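Local coordinates for protein sulfite reductase [ferredoxin] (Mycobacterium tuberculosis, PDB 1ZJ8) that catalyses the six-electron reduction of sulfite to sulfide with ferredoxin as electron donor, using a siroheme and a [4Fe-4S] cluster, at residues 486-491 against 533-538; 118-123 against 164-169; 213-218 against 283-288; 370-375 against 410-415. All blocks are in the same frame, centred on the assembly; numbering follows the deposited sequence.

In the fold
Two of the four contacts lie near the cofactors and two away from the annotated sites. Contact 3 reaches the siroheme directly, since R217 and K218 belong to its pocket, and the K218 side chain is about 8 Å from the iron-sulfur cluster. In contact 1, on the opposite side of the chain's centre, the F488 side chain lies about 10 Å from the cluster. Helix segment 118-123 of contact 2 and contact 4 belong to the two ferredoxin-like half domains, and the centres of these contacts are 18 Å apart. They meet through helices 118-131 and 366-379: R122 NH1 forms a salt bridge with D374 OD1 at 2.6 Å, and L121 CD2 packs on V372 CG1 at 3.6 Å.

Contact 1: residues 486-491 against 533-538; sequences IGFKGQ and GDYIDR
The methyl end of I536 meets both F488 and I486, and this single carbon carries much of the contact between strand 486-494 and helix 532-545. CD1 of I536 approaches the F488 ring at its edge, in the ring plane, with CZ of F488 3.4 Å away. The same methyl lies 3.7 Å from CD1 of I486. F488 has CG anti to its carbonyl carbon (chi1 -68°); its CB points neither at the helix nor away from it, yet the ring's far end reaches I536 and Y535. The CB of Y535 already points to the strand. CG2 of I486 approaches the edge of the tyrosine ring, 4.3 Å from CE2 of Y535, while CZ of F488 stands obliquely 4.1 Å from CD2 of Y535. The strand is the middle one of the five-stranded mixed sheet of the second 4Fe-4S domain, and segments 486-491 and 533-538 run nearly antiparallel, their axes at 154°. L452 of helix 442-455 also touches I536. The tyrosine hydroxyl bonds outside the contact, to the carbonyl oxygen of L565. With no hydrogen bond between the segments and all four side chains buried, cohesion here is hydrophobic.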
loop_
_atom_site.group_PDB
_atom_site.type_symbol
_atom_site.label_atom_id
_atom_site.label_comp_id
_atom_site.label_asym_id
_atom_site.label_seq_id
_atom_site.Cartn_x
_atom_site.Cartn_y
_atom_site.Cartn_z
ATOM N N ILE A 486 9.044 5.440 -14.114
ATOM C CA ILE A 486 10.389 5.055 -13.736
ATOM C C ILE A 486 10.373 4.306 -12.399
ATOM O O ILE A 486 10.229 4.910 -11.344
ATOM C CB ILE A 486 11.302 6.280 -13.639
ATOM C CG1 ILE A 486 11.177 7.124 -14.903
ATOM C CG2 ILE A 486 12.760 5.838 -13.424
ATOM C CD1 ILE A 486 12.012 8.353 -14.908
ATOM N N GLY A 487 10.527 2.989 -12.446
ATOM C CA GLY A 487 10.531 2.168 -11.241
ATOM C C GLY A 487 11.943 1.745 -10.926
ATOM O O GLY A 487 12.722 1.466 -11.834
ATOM N N PHE A 488 12.288 1.702 -9.646
ATOM C CA PHE A 488 13.625 1.298 -9.228
ATOM C C PHE A 488 13.521 0.114 -8.285
ATOM O O PHE A 488 12.807 0.181 -7.287
ATOM C CB PHE A 488 14.345 2.458 -8.542
ATOM C CG PHE A 488 14.679 3.596 -9.461
ATOM C CD1 PHE A 488 15.877 3.626 -10.137
ATOM C CD2 PHE A 488 13.796 4.648 -9.644
ATOM C CE1 PHE A 488 16.188 4.672 -10.981
ATOM C CE2 PHE A 488 14.110 5.708 -10.498
ATOM C CZ PHE A 488 15.309 5.713 -11.158
ATOM N N LYS A 489 14.219 -0.974 -8.618
ATOM C CA LYS A 489 14.268 -2.164 -7.757
ATOM C C LYS A 489 15.657 -2.259 -7.172
ATOM O O LYS A 489 16.624 -2.563 -7.881
ATOM C CB LYS A 489 13.940 -3.454 -8.524
ATOM C CG LYS A 489 14.018 -4.772 -7.668
ATOM C CD LYS A 489 13.527 -6.034 -8.421
ATOM C CE LYS A 489 14.174 -6.205 -9.810
ATOM N NZ LYS A 489 13.585 -7.354 -10.564
ATOM N N GLY A 490 15.748 -2.001 -5.875
ATOM C CA GLY A 490 17.022 -2.040 -5.170
ATOM C C GLY A 490 17.613 -3.436 -5.099
ATOM O O GLY A 490 16.908 -4.406 -4.774
ATOM N N GLN A 491 18.906 -3.527 -5.418
ATOM C CA GLN A 491 19.664 -4.769 -5.319
ATOM C C GLN A 491 21.137 -4.428 -5.126
ATOM O O GLN A 491 21.530 -3.272 -5.256
ATOM C CB GLN A 491 19.428 -5.704 -6.527
ATOM C CG GLN A 491 20.016 -5.283 -7.881
ATOM C CD GLN A 491 19.606 -6.237 -9.035
ATOM O OE1 GLN A 491 20.246 -6.276 -10.093
ATOM N NE2 GLN A 491 18.536 -7.007 -8.820
ATOM N N GLY A 533 19.616 10.718 -9.427
ATOM C CA GLY A 533 19.306 12.051 -9.943
ATOM C C GLY A 533 19.904 12.288 -11.306
ATOM O O GLY A 533 19.263 12.862 -12.185
ATOM N N ASP A 534 21.144 11.850 -11.488
ATOM C CA ASP A 534 21.801 11.933 -12.790
ATOM C C ASP A 534 21.005 11.182 -13.842
ATOM O O ASP A 534 20.717 11.703 -14.916
ATOM C CB ASP A 534 23.201 11.312 -12.737
ATOM C CG ASP A 534 24.162 12.071 -11.842
ATOM O OD1 ASP A 534 24.293 13.296 -11.996
ATOM O OD2 ASP A 534 24.823 11.430 -11.003
ATOM N N TYR A 535 20.662 9.944 -13.523
ATOM C CA TYR A 535 19.953 9.081 -14.456
ATOM C C TYR A 535 18.578 9.627 -14.855
ATOM O O TYR A 535 18.251 9.692 -16.038
ATOM C CB TYR A 535 19.788 7.682 -13.863
ATOM C CG TYR A 535 18.855 6.843 -14.680
ATOM C CD1 TYR A 535 19.330 6.065 -15.718
ATOM C CD2 TYR A 535 17.493 6.872 -14.450
ATOM C CE1 TYR A 535 18.478 5.323 -16.486
ATOM C CE2 TYR A 535 16.632 6.136 -15.207
ATOM C CZ TYR A 535 17.123 5.360 -16.221
ATOM O OH TYR A 535 16.254 4.610 -16.987
ATOM N N ILE A 536 17.773 9.987 -13.857
ATOM C CA ILE A 536 16.446 10.556 -14.097
ATOM C C ILE A 536 16.548 11.790 -14.999
ATOM O O ILE A 536 15.787 11.936 -15.953
ATOM C CB ILE A 536 15.745 11.014 -12.787
ATOM C CG1 ILE A 536 15.488 9.860 -11.829
ATOM C CG2 ILE A 536 14.409 11.687 -13.098
ATOM C CD1 ILE A 536 14.643 8.822 -12.402
ATOM N N ASP A 537 17.479 12.682 -14.663
ATOM C CA ASP A 537 17.730 13.880 -15.445
ATOM C C ASP A 537 18.055 13.519 -16.889
ATOM O O ASP A 537 17.425 14.033 -17.817
ATOM C CB ASP A 537 18.884 14.669 -14.822
ATOM C CG ASP A 537 19.279 15.905 -15.638
ATOM O OD1 ASP A 537 18.923 17.032 -15.237
ATOM O OD2 ASP A 537 19.967 15.754 -16.671
ATOM N N ARG A 538 19.036 12.628 -17.068
ATOM C CA ARG A 538 19.449 12.177 -18.394
ATOM C C ARG A 538 18.228 11.711 -19.176
ATOM O O ARG A 538 17.920 12.270 -20.224
ATOM C CB ARG A 538 20.481 11.053 -18.258
ATOM C CG ARG A 538 21.091 10.539 -19.552
ATOM C CD ARG A 538 22.412 9.800 -19.273
ATOM N NE ARG A 538 22.291 8.676 -18.332
ATOM C CZ ARG A 538 22.831 8.603 -17.101
ATOM N NH1 ARG A 538 23.535 9.599 -16.560
ATOM N NH2 ARG A 538 22.640 7.503 -16.375
#

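Contact 2: residues 118-123 against 164-169; sequences AAALRT and VGLQTT
The carbonyl oxygen of A119 is gripped twice by T123, whose side chain also meets V164 across the contact. T123 OG1 donates to A119 O at 3.0 Å, tilted 33° out of the carbonyl plane, and the T123 backbone N makes the usual helical bond to the same oxygen from the opposite face of that plane. The torsion chi1 of -58° sets OG1 anti to the carbonyl carbon of T123, beside its own backbone N, and so within range of the preceding turn of the helix. Across the contact the hydroxyl faces apolar atoms: CG1 of V164 lies 3.5 Å from OG1 of T123. The two side chains slide past each other in opposite directions, and CG2 of V164 lies 4.0 Å from CG2 of T123. Beside them, A120 presents its methyl to the loop, with CB 4.0 Å from CB of V164 and 3.9 Å from CD1 of L166. Between these two loop residues G165, at positive phi, is the C-prime residue of the Schellman motif that ends helix 154-162. The contact thus joins the first turns of helix 118-131 to the chain leaving that helix. L166 also packs on L116. Because the threonine hydroxyl is satisfied inside its own helix, its polar group can sit against valine; with no hydrogen bond between the segments, they cohere mainly by apolar packing.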
loop_
_atom_site.group_PDB
_atom_site.type_symbol
_atom_site.label_atom_id
_atom_site.label_comp_id
_atom_site.label_asym_id
_atom_site.label_seq_id
_atom_site.Cartn_x
_atom_site.Cartn_y
_atom_site.Cartn_z
ATOM N N ALA A 118 -10.709 14.097 13.509
ATOM C CA ALA A 118 -9.646 14.975 13.952
ATOM C C ALA A 118 -9.058 14.450 15.253
ATOM O O ALA A 118 -7.849 14.446 15.430
ATOM C CB ALA A 118 -10.175 16.379 14.136
ATOM N N ALA A 119 -9.925 13.991 16.156
ATOM C CA ALA A 119 -9.503 13.410 17.443
ATOM C C ALA A 119 -8.585 12.198 17.259
ATOM O O ALA A 119 -7.578 12.072 17.969
ATOM C CB ALA A 119 -10.719 13.025 18.271
ATOM N N ALA A 120 -8.934 11.323 16.317
ATOM C CA ALA A 120 -8.147 10.134 16.053
ATOM C C ALA A 120 -6.781 10.511 15.487
ATOM O O ALA A 120 -5.775 9.882 15.822
ATOM C CB ALA A 120 -8.895 9.197 15.095
ATOM N N LEU A 121 -6.752 11.528 14.628
ATOM C CA LEU A 121 -5.514 12.009 14.022
ATOM C C LEU A 121 -4.587 12.624 15.086
ATOM O O LEU A 121 -3.363 12.452 15.031
ATOM C CB LEU A 121 -5.825 13.033 12.932
ATOM C CG LEU A 121 -4.606 13.456 12.087
ATOM C CD1 LEU A 121 -4.250 12.360 11.090
ATOM C CD2 LEU A 121 -4.806 14.816 11.383
ATOM N N ARG A 122 -5.178 13.317 16.059
ATOM C CA ARG A 122 -4.429 13.854 17.191
ATOM C C ARG A 122 -3.801 12.762 18.068
ATOM O O ARG A 122 -2.643 12.887 18.508
ATOM C CB ARG A 122 -5.332 14.730 18.032
ATOM C CG ARG A 122 -4.607 15.395 19.174
ATOM C CD ARG A 122 -5.571 16.159 20.040
ATOM N NE ARG A 122 -6.498 16.966 19.250
ATOM C CZ ARG A 122 -6.169 18.106 18.653
ATOM N NH1 ARG A 122 -4.920 18.587 18.744
ATOM N NH2 ARG A 122 -7.091 18.772 17.956
ATOM N N THR A 123 -4.571 11.706 18.323
ATOM C CA THR A 123 -4.104 10.570 19.104
ATOM C C THR A 123 -2.895 9.939 18.398
ATOM O O THR A 123 -1.838 9.787 18.995
ATOM C CB THR A 123 -5.258 9.541 19.301
ATOM O OG1 THR A 123 -6.374 10.178 19.959
ATOM C CG2 THR A 123 -4.782 8.291 20.102
ATOM N N VAL A 164 -10.280 5.913 20.376
ATOM C CA VAL A 164 -10.738 6.679 19.196
ATOM C C VAL A 164 -11.146 5.773 18.016
ATOM O O VAL A 164 -11.198 6.221 16.873
ATOM C CB VAL A 164 -9.664 7.711 18.719
ATOM C CG1 VAL A 164 -9.599 8.907 19.659
ATOM C CG2 VAL A 164 -8.304 7.046 18.589
ATOM N N GLY A 165 -11.432 4.504 18.296
ATOM C CA GLY A 165 -11.954 3.576 17.284
ATOM C C GLY A 165 -10.953 2.852 16.395
ATOM O O GLY A 165 -11.336 2.224 15.395
ATOM N N LEU A 166 -9.674 2.927 16.752
ATOM C CA LEU A 166 -8.614 2.348 15.929
ATOM C C LEU A 166 -8.050 1.065 16.529
ATOM O O LEU A 166 -8.060 0.874 17.737
ATOM C CB LEU A 166 -7.495 3.375 15.717
ATOM C CG LEU A 166 -7.901 4.608 14.894
ATOM C CD1 LEU A 166 -7.045 5.812 15.242
ATOM C CD2 LEU A 166 -7.815 4.296 13.403
ATOM N N GLN A 167 -7.558 0.197 15.654
ATOM C CA GLN A 167 -7.016 -1.094 16.029
ATOM C C GLN A 167 -5.835 -1.455 15.106
ATOM O O GLN A 167 -5.608 -0.797 14.085
ATOM C CB GLN A 167 -8.108 -2.168 15.965
ATOM C CG GLN A 167 -8.942 -2.200 14.666
ATOM C CD GLN A 167 -9.913 -3.407 14.605
ATOM O OE1 GLN A 167 -9.515 -4.549 14.833
ATOM N NE2 GLN A 167 -11.183 -3.142 14.300
ATOM N N THR A 168 -5.075 -2.481 15.487
ATOM C CA THR A 168 -3.965 -2.967 14.678
ATOM C C THR A 168 -4.257 -4.381 14.212
ATOM O O THR A 168 -3.367 -5.073 13.722
ATOM C CB THR A 168 -2.591 -2.925 15.458
ATOM O OG1 THR A 168 -2.598 -3.809 16.597
ATOM C CG2 THR A 168 -2.279 -1.512 15.939
ATOM N N THR A 169 -5.509 -4.805 14.344
ATOM C CA THR A 169 -5.868 -6.194 14.083
ATOM C C THR A 169 -5.652 -6.614 12.623
ATOM O O THR A 169 -6.158 -5.978 11.696
ATOM C CB THR A 169 -7.343 -6.465 14.436
ATOM O OG1 THR A 169 -7.629 -5.995 15.766
ATOM C CG2 THR A 169 -7.670 -7.971 14.304
#

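Contact 3: residues 213-218 against 283-288; sequences ADLPRK and AVTSVF. With SRM (siroheme), chain E.
Apolar contacts dominate, and F288 is at their centre. P216 lies over one face of its ring in a CH-pi contact, with CD of P216 3.9 Å from the ring centroid and 9° off the normal. L215 crosses F288 at about a right angle, CB of L215 standing 3.7 Å from CE2 of F288; farther along, CD1 of L215 touches CG2 of T285 at 4.1 Å. CG of F288 is anti to its backbone N (chi1 -177°), and the ring beyond it reaches the loop that leads from helix 196-206 into strand 219-224 of the first 4Fe-4S domain, where it also meets the ring of Y219. Of the polar approaches, the carbonyl oxygen of R217 lies at the ring's edge, 3.5 Å from CE2 of F288. On the ligand side, NH2 of R217 comes within 3.1 Å of carboxylate oxygen O4D of the siroheme, the guanidinium set obliquely to it, while NE of R217 is hydrogen-bonded to the carbonyl oxygen of R297. K218 is a further pocket residue, though its exact fit against the siroheme is doubtful.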
loop_
_atom_site.group_PDB
_atom_site.type_symbol
_atom_site.label_atom_id
_atom_site.label_comp_id
_atom_site.label_asym_id
_atom_site.label_seq_id
_atom_site.Cartn_x
_atom_site.Cartn_y
_atom_site.Cartn_z
ATOM N N ALA A 213 -8.840 -15.638 9.975
ATOM C CA ALA A 213 -7.574 -15.386 10.636
ATOM C C ALA A 213 -6.433 -16.290 10.155
ATOM O O ALA A 213 -5.292 -16.064 10.527
ATOM C CB ALA A 213 -7.746 -15.496 12.147
ATOM N N ASP A 214 -6.722 -17.312 9.349
ATOM C CA ASP A 214 -5.665 -18.213 8.866
ATOM C C ASP A 214 -5.870 -18.521 7.394
ATOM O O ASP A 214 -6.654 -19.417 7.017
ATOM C CB ASP A 214 -5.623 -19.499 9.709
ATOM C CG ASP A 214 -4.479 -20.450 9.322
ATOM O OD1 ASP A 214 -3.673 -20.126 8.417
ATOM O OD2 ASP A 214 -4.396 -21.535 9.937
ATOM N N LEU A 215 -5.155 -17.753 6.571
ATOM C CA LEU A 215 -5.211 -17.881 5.116
ATOM C C LEU A 215 -3.834 -18.327 4.588
ATOM O O LEU A 215 -2.818 -18.246 5.305
ATOM C CB LEU A 215 -5.645 -16.552 4.467
ATOM C CG LEU A 215 -6.755 -15.736 5.135
ATOM C CD1 LEU A 215 -7.031 -14.495 4.318
ATOM C CD2 LEU A 215 -8.018 -16.528 5.290
ATOM N N PRO A 216 -3.801 -18.837 3.345
ATOM C CA PRO A 216 -2.561 -19.215 2.682
ATOM C C PRO A 216 -1.480 -18.138 2.739
ATOM O O PRO A 216 -0.286 -18.466 2.788
ATOM C CB PRO A 216 -2.999 -19.420 1.229
ATOM C CG PRO A 216 -4.441 -19.803 1.303
ATOM C CD PRO A 216 -4.990 -19.126 2.512
ATOM N N ARG A 217 -1.902 -16.872 2.684
ATOM C CA ARG A 217 -1.001 -15.741 2.860
ATOM C C ARG A 217 -1.769 -14.455 3.146
ATOM O O ARG A 217 -2.969 -14.490 3.471
ATOM C CB ARG A 217 -0.151 -15.575 1.602
ATOM C CG ARG A 217 1.289 -15.981 1.777
ATOM C CD ARG A 217 2.158 -15.279 0.731
ATOM N NE ARG A 217 3.568 -15.267 1.094
ATOM C CZ ARG A 217 4.068 -14.564 2.100
ATOM N NH1 ARG A 217 3.292 -13.796 2.872
ATOM N NH2 ARG A 217 5.366 -14.642 2.333
ATOM N N LYS A 218 -1.062 -13.323 3.043
ATOM C CA LYS A 218 -1.683 -12.004 3.127
ATOM C C LYS A 218 -2.705 -11.811 1.998
ATOM O O LYS A 218 -2.569 -12.395 0.908
ATOM C CB LYS A 218 -0.613 -10.895 3.112
ATOM C CG LYS A 218 0.177 -10.752 1.820
ATOM C CD LYS A 218 1.001 -9.464 1.783
ATOM C CE LYS A 218 2.442 -9.655 2.268
ATOM N NZ LYS A 218 3.166 -8.341 2.376
ATOM N N ALA A 283 -17.131 -14.759 0.410
ATOM C CA ALA A 283 -17.082 -15.936 -0.423
ATOM C C ALA A 283 -15.756 -16.044 -1.182
ATOM O O ALA A 283 -15.171 -17.134 -1.312
ATOM C CB ALA A 283 -18.232 -15.912 -1.387
ATOM N N VAL A 284 -15.268 -14.917 -1.687
ATOM C CA VAL A 284 -13.971 -14.899 -2.384
ATOM C C VAL A 284 -12.846 -15.253 -1.400
ATOM O O VAL A 284 -11.995 -16.118 -1.682
ATOM C CB VAL A 284 -13.681 -13.521 -3.029
ATOM C CG1 VAL A 284 -12.250 -13.457 -3.535
ATOM C CG2 VAL A 284 -14.672 -13.220 -4.176
ATOM N N THR A 285 -12.858 -14.595 -0.241
ATOM C CA THR A 285 -11.883 -14.869 0.790
ATOM C C THR A 285 -11.939 -16.337 1.218
ATOM O O THR A 285 -10.903 -16.932 1.545
ATOM C CB THR A 285 -12.107 -13.967 2.008
ATOM O OG1 THR A 285 -12.248 -12.609 1.569
ATOM C CG2 THR A 285 -10.932 -14.068 2.979
ATOM N N SER A 286 -13.148 -16.911 1.221
ATOM C CA SER A 286 -13.356 -18.320 1.619
ATOM C C SER A 286 -12.762 -19.283 0.607
ATOM O O SER A 286 -12.160 -20.289 0.979
ATOM C CB SER A 286 -14.840 -18.600 1.809
ATOM O OG SER A 286 -15.382 -17.714 2.788
ATOM N N VAL A 287 -12.889 -18.957 -0.672
ATOM C CA VAL A 287 -12.227 -19.762 -1.689
ATOM C C VAL A 287 -10.719 -19.730 -1.478
ATOM O O VAL A 287 -10.066 -20.769 -1.506
ATOM C CB VAL A 287 -12.529 -19.287 -3.108
ATOM C CG1 VAL A 287 -11.790 -20.178 -4.129
ATOM C CG2 VAL A 287 -14.043 -19.270 -3.352
ATOM N N PHE A 288 -10.171 -18.541 -1.257
ATOM C CA PHE A 288 -8.742 -18.397 -0.973
ATOM C C PHE A 288 -8.335 -19.344 0.149
ATOM O O PHE A 288 -7.428 -20.151 -0.016
ATOM C CB PHE A 288 -8.403 -16.929 -0.603
ATOM C CG PHE A 288 -6.921 -16.655 -0.349
ATOM C CD1 PHE A 288 -5.925 -17.169 -1.198
ATOM C CD2 PHE A 288 -6.523 -15.844 0.719
ATOM C CE1 PHE A 288 -4.568 -16.908 -0.972
ATOM C CE2 PHE A 288 -5.153 -15.578 0.955
ATOM C CZ PHE A 288 -4.182 -16.117 0.103
HETATM FE FE SRM E . 4.722 -4.564 2.050
HETATM C CHA SRM E . 6.732 -6.937 3.465
HETATM C CHB SRM E . 6.422 -2.178 3.673
HETATM C CHC SRM E . 2.774 -2.313 0.735
HETATM C CHD SRM E . 4.650 -6.374 -0.892
HETATM N NA SRM E . 6.137 -4.574 3.463
HETATM C C1A SRM E . 6.758 -5.639 4.016
HETATM C C2A SRM E . 7.491 -5.321 5.283
HETATM C CMA SRM E . 6.636 -5.677 6.460
HETATM C CDA SRM E . 8.870 -5.919 5.323
HETATM C CEA SRM E . 9.128 -7.133 6.157
HETATM O O3A SRM E . 8.528 -8.178 5.885
HETATM O O4A SRM E . 9.921 -7.096 7.110
HETATM C C3A SRM E . 7.633 -3.843 5.145
HETATM C CAA SRM E . 7.473 -3.083 6.418
HETATM C CBA SRM E . 8.878 -3.005 6.954
HETATM C CCA SRM E . 9.085 -1.743 7.727
HETATM O O1A SRM E . 8.587 -0.681 7.295
HETATM O O2A SRM E . 9.735 -1.799 8.799
HETATM C C4A SRM E . 6.673 -3.502 4.056
HETATM N NB SRM E . 4.541 -2.624 2.309
HETATM C C1B SRM E . 5.260 -1.761 3.029
HETATM C C2B SRM E . 4.707 -0.365 3.091
HETATM C CMB SRM E . 4.831 0.294 4.436
HETATM C CDB SRM E . 5.461 0.455 2.098
HETATM C CEB SRM E . 5.115 1.896 1.968
HETATM O O3B SRM E . 5.899 2.808 2.308
HETATM O O4B SRM E . 4.002 2.157 1.511
HETATM C C3B SRM E . 3.295 -0.641 2.621
HETATM C CAB SRM E . 2.405 -1.016 3.777
HETATM C CBB SRM E . 0.963 -0.721 3.493
HETATM C CCB SRM E . 0.091 -1.316 4.561
HETATM O O1B SRM E . -0.395 -0.612 5.442
HETATM O O2B SRM E . -0.183 -2.512 4.564
HETATM C C4B SRM E . 3.517 -1.912 1.848
HETATM N NC SRM E . 3.997 -4.325 0.275
HETATM C C1C SRM E . 3.050 -3.421 -0.051
HETATM C C2C SRM E . 2.660 -3.479 -1.382
HETATM C CDC SRM E . 1.856 -2.509 -2.182
HETATM C CEC SRM E . 0.378 -2.571 -2.207
HETATM O O3C SRM E . -0.231 -3.323 -1.412
HETATM O O4C SRM E . -0.175 -1.856 -3.055
HETATM C C3C SRM E . 3.258 -4.620 -1.826
HETATM C CAC SRM E . 3.053 -5.039 -3.245
HETATM C CBC SRM E . 1.703 -5.551 -3.703
HETATM C CCC SRM E . 1.562 -7.003 -3.281
HETATM O O1C SRM E . 1.411 -7.305 -2.066
HETATM O O2C SRM E . 1.628 -7.867 -4.193
HETATM C C4C SRM E . 3.999 -5.148 -0.801
HETATM N ND SRM E . 5.243 -6.452 1.536
HETATM C C1D SRM E . 5.283 -6.869 0.261
HETATM C C2D SRM E . 6.136 -7.986 0.174
HETATM C CAD SRM E . 5.962 -9.072 -0.873
HETATM C CBD SRM E . 5.123 -10.264 -0.535
HETATM C CCD SRM E . 4.776 -11.334 -1.531
HETATM O O1D SRM E . 3.568 -11.451 -1.836
HETATM O O2D SRM E . 5.664 -12.072 -2.036
HETATM C C3D SRM E . 6.607 -8.221 1.455
HETATM C CDD SRM E . 7.170 -9.528 1.944
HETATM C CED SRM E . 6.304 -10.718 2.294
HETATM O O3D SRM E . 5.085 -10.608 2.423
HETATM O O4D SRM E . 6.798 -11.842 2.460
HETATM C C4D SRM E . 6.045 -7.266 2.287
#

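Contact 4: residues 370-375 against 410-415; sequences TAVADL and DALGLQ
A Schellman motif closes helix 399-411, and the two leucines that flank its glycine, L412 and L414, both lean on helix 366-379. L412 is the more involved: its CD2 lies 3.5 Å from CB of A371, and its CD1 is 3.8 Å from CD1 of L375, L375 and L412 meeting tip to tip. Both methyls of L412 therefore find partners on the helix, one on each of two successive turns. G413, at positive phi, turns the chain out of the helix, and its N bonds back to the D410 carbonyl oxygen at 2.7 Å. This reversal, within the second ferredoxin-like half domain, brings L414 against V372 of the same helix 366-379. There V372 crosses L414 at about a right angle, with CG2 of V372 3.8 Å from CD1 of L414. V372 CG2 also lies 4.2 Å from CD1 of L412, so it touches both leucines. L375 packs further on L405 and L409 of helix 399-411.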
loop_
_atom_site.group_PDB
_atom_site.type_symbol
_atom_site.label_atom_id
_atom_site.label_comp_id
_atom_site.label_asym_id
_atom_site.label_seq_id
_atom_site.Cartn_x
_atom_site.Cartn_y
_atom_site.Cartn_z
ATOM N N THR A 370 -0.136 16.008 14.656
ATOM C CA THR A 370 -0.829 16.748 15.693
ATOM C C THR A 370 -1.063 18.149 15.177
ATOM O O THR A 370 -2.150 18.705 15.351
ATOM C CB THR A 370 -0.098 16.694 17.047
ATOM O OG1 THR A 370 0.134 15.322 17.376
ATOM C CG2 THR A 370 -0.953 17.302 18.173
ATOM N N ALA A 371 -0.065 18.695 14.492
ATOM C CA ALA A 371 -0.182 20.039 13.911
ATOM C C ALA A 371 -1.370 20.152 12.941
ATOM O O ALA A 371 -2.093 21.170 12.945
ATOM C CB ALA A 371 1.110 20.413 13.224
ATOM N N VAL A 372 -1.551 19.106 12.131
ATOM C CA VAL A 372 -2.647 19.029 11.159
ATOM C C VAL A 372 -4.002 18.951 11.878
ATOM O O VAL A 372 -4.986 19.547 11.436
ATOM C CB VAL A 372 -2.508 17.783 10.205
ATOM C CG1 VAL A 372 -3.769 17.603 9.345
ATOM C CG2 VAL A 372 -1.267 17.879 9.322
ATOM N N ALA A 373 -4.047 18.222 12.987
ATOM C CA ALA A 373 -5.287 18.107 13.752
ATOM C C ALA A 373 -5.790 19.467 14.220
ATOM O O ALA A 373 -6.998 19.720 14.178
ATOM C CB ALA A 373 -5.105 17.163 14.929
ATOM N N ASP A 374 -4.872 20.344 14.632
ATOM C CA ASP A 374 -5.239 21.701 15.100
ATOM C C ASP A 374 -5.654 22.623 13.958
ATOM O O ASP A 374 -6.545 23.479 14.121
ATOM C CB ASP A 374 -4.100 22.314 15.935
ATOM C CG ASP A 374 -3.806 21.492 17.189
ATOM O OD1 ASP A 374 -4.787 21.025 17.814
ATOM O OD2 ASP A 374 -2.615 21.265 17.526
ATOM N N LEU A 375 -5.011 22.437 12.802
ATOM C CA LEU A 375 -5.424 23.123 11.578
ATOM C C LEU A 375 -6.837 22.695 11.181
ATOM O O LEU A 375 -7.659 23.532 10.790
ATOM C CB LEU A 375 -4.460 22.819 10.435
ATOM C CG LEU A 375 -3.089 23.490 10.502
ATOM C CD1 LEU A 375 -2.180 22.948 9.410
ATOM C CD2 LEU A 375 -3.221 25.000 10.392
ATOM N N ASP A 410 1.344 24.268 4.156
ATOM C CA ASP A 410 2.653 24.596 3.552
ATOM C C ASP A 410 3.736 24.790 4.617
ATOM O O ASP A 410 4.826 24.267 4.497
ATOM C CB ASP A 410 2.579 25.887 2.688
ATOM C CG ASP A 410 2.114 25.632 1.249
ATOM O OD1 ASP A 410 2.195 24.479 0.750
ATOM O OD2 ASP A 410 1.672 26.616 0.605
ATOM N N ALA A 411 3.423 25.561 5.652
ATOM C CA ALA A 411 4.386 25.811 6.711
ATOM C C ALA A 411 4.866 24.511 7.397
ATOM O O ALA A 411 5.953 24.488 7.958
ATOM C CB ALA A 411 3.819 26.761 7.697
ATOM N N LEU A 412 4.063 23.444 7.351
ATOM C CA LEU A 412 4.495 22.113 7.811
ATOM C C LEU A 412 5.133 21.259 6.711
ATOM O O LEU A 412 5.483 20.116 6.952
ATOM C CB LEU A 412 3.313 21.326 8.354
ATOM C CG LEU A 412 2.606 21.879 9.577
ATOM C CD1 LEU A 412 1.203 21.324 9.604
ATOM C CD2 LEU A 412 3.357 21.492 10.818
ATOM N N GLY A 413 5.250 21.788 5.496
ATOM C CA GLY A 413 5.835 21.038 4.371
ATOM C C GLY A 413 4.873 20.092 3.676
ATOM O O GLY A 413 5.290 19.155 2.987
ATOM N N LEU A 414 3.576 20.327 3.849
ATOM C CA LEU A 414 2.551 19.539 3.164
ATOM C C LEU A 414 1.885 20.386 2.076
ATOM O O LEU A 414 0.971 21.168 2.343
ATOM C CB LEU A 414 1.531 19.022 4.172
ATOM C CG LEU A 414 2.081 18.049 5.211
ATOM C CD1 LEU A 414 1.100 17.847 6.376
ATOM C CD2 LEU A 414 2.391 16.724 4.556
ATOM N N GLN A 415 2.351 20.203 0.839
ATOM C CA GLN A 415 2.012 21.100 -0.272
ATOM C C GLN A 415 0.794 20.604 -0.981
ATOM O O GLN A 415 0.728 19.435 -1.310
ATOM C CB GLN A 415 3.182 21.186 -1.259
ATOM C CG GLN A 415 4.521 21.433 -0.574
ATOM C CD GLN A 415 5.685 21.671 -1.529
ATOM O OE1 GLN A 415 5.638 21.322 -2.722
ATOM N NE2 GLN A 415 6.750 22.265 -0.995
#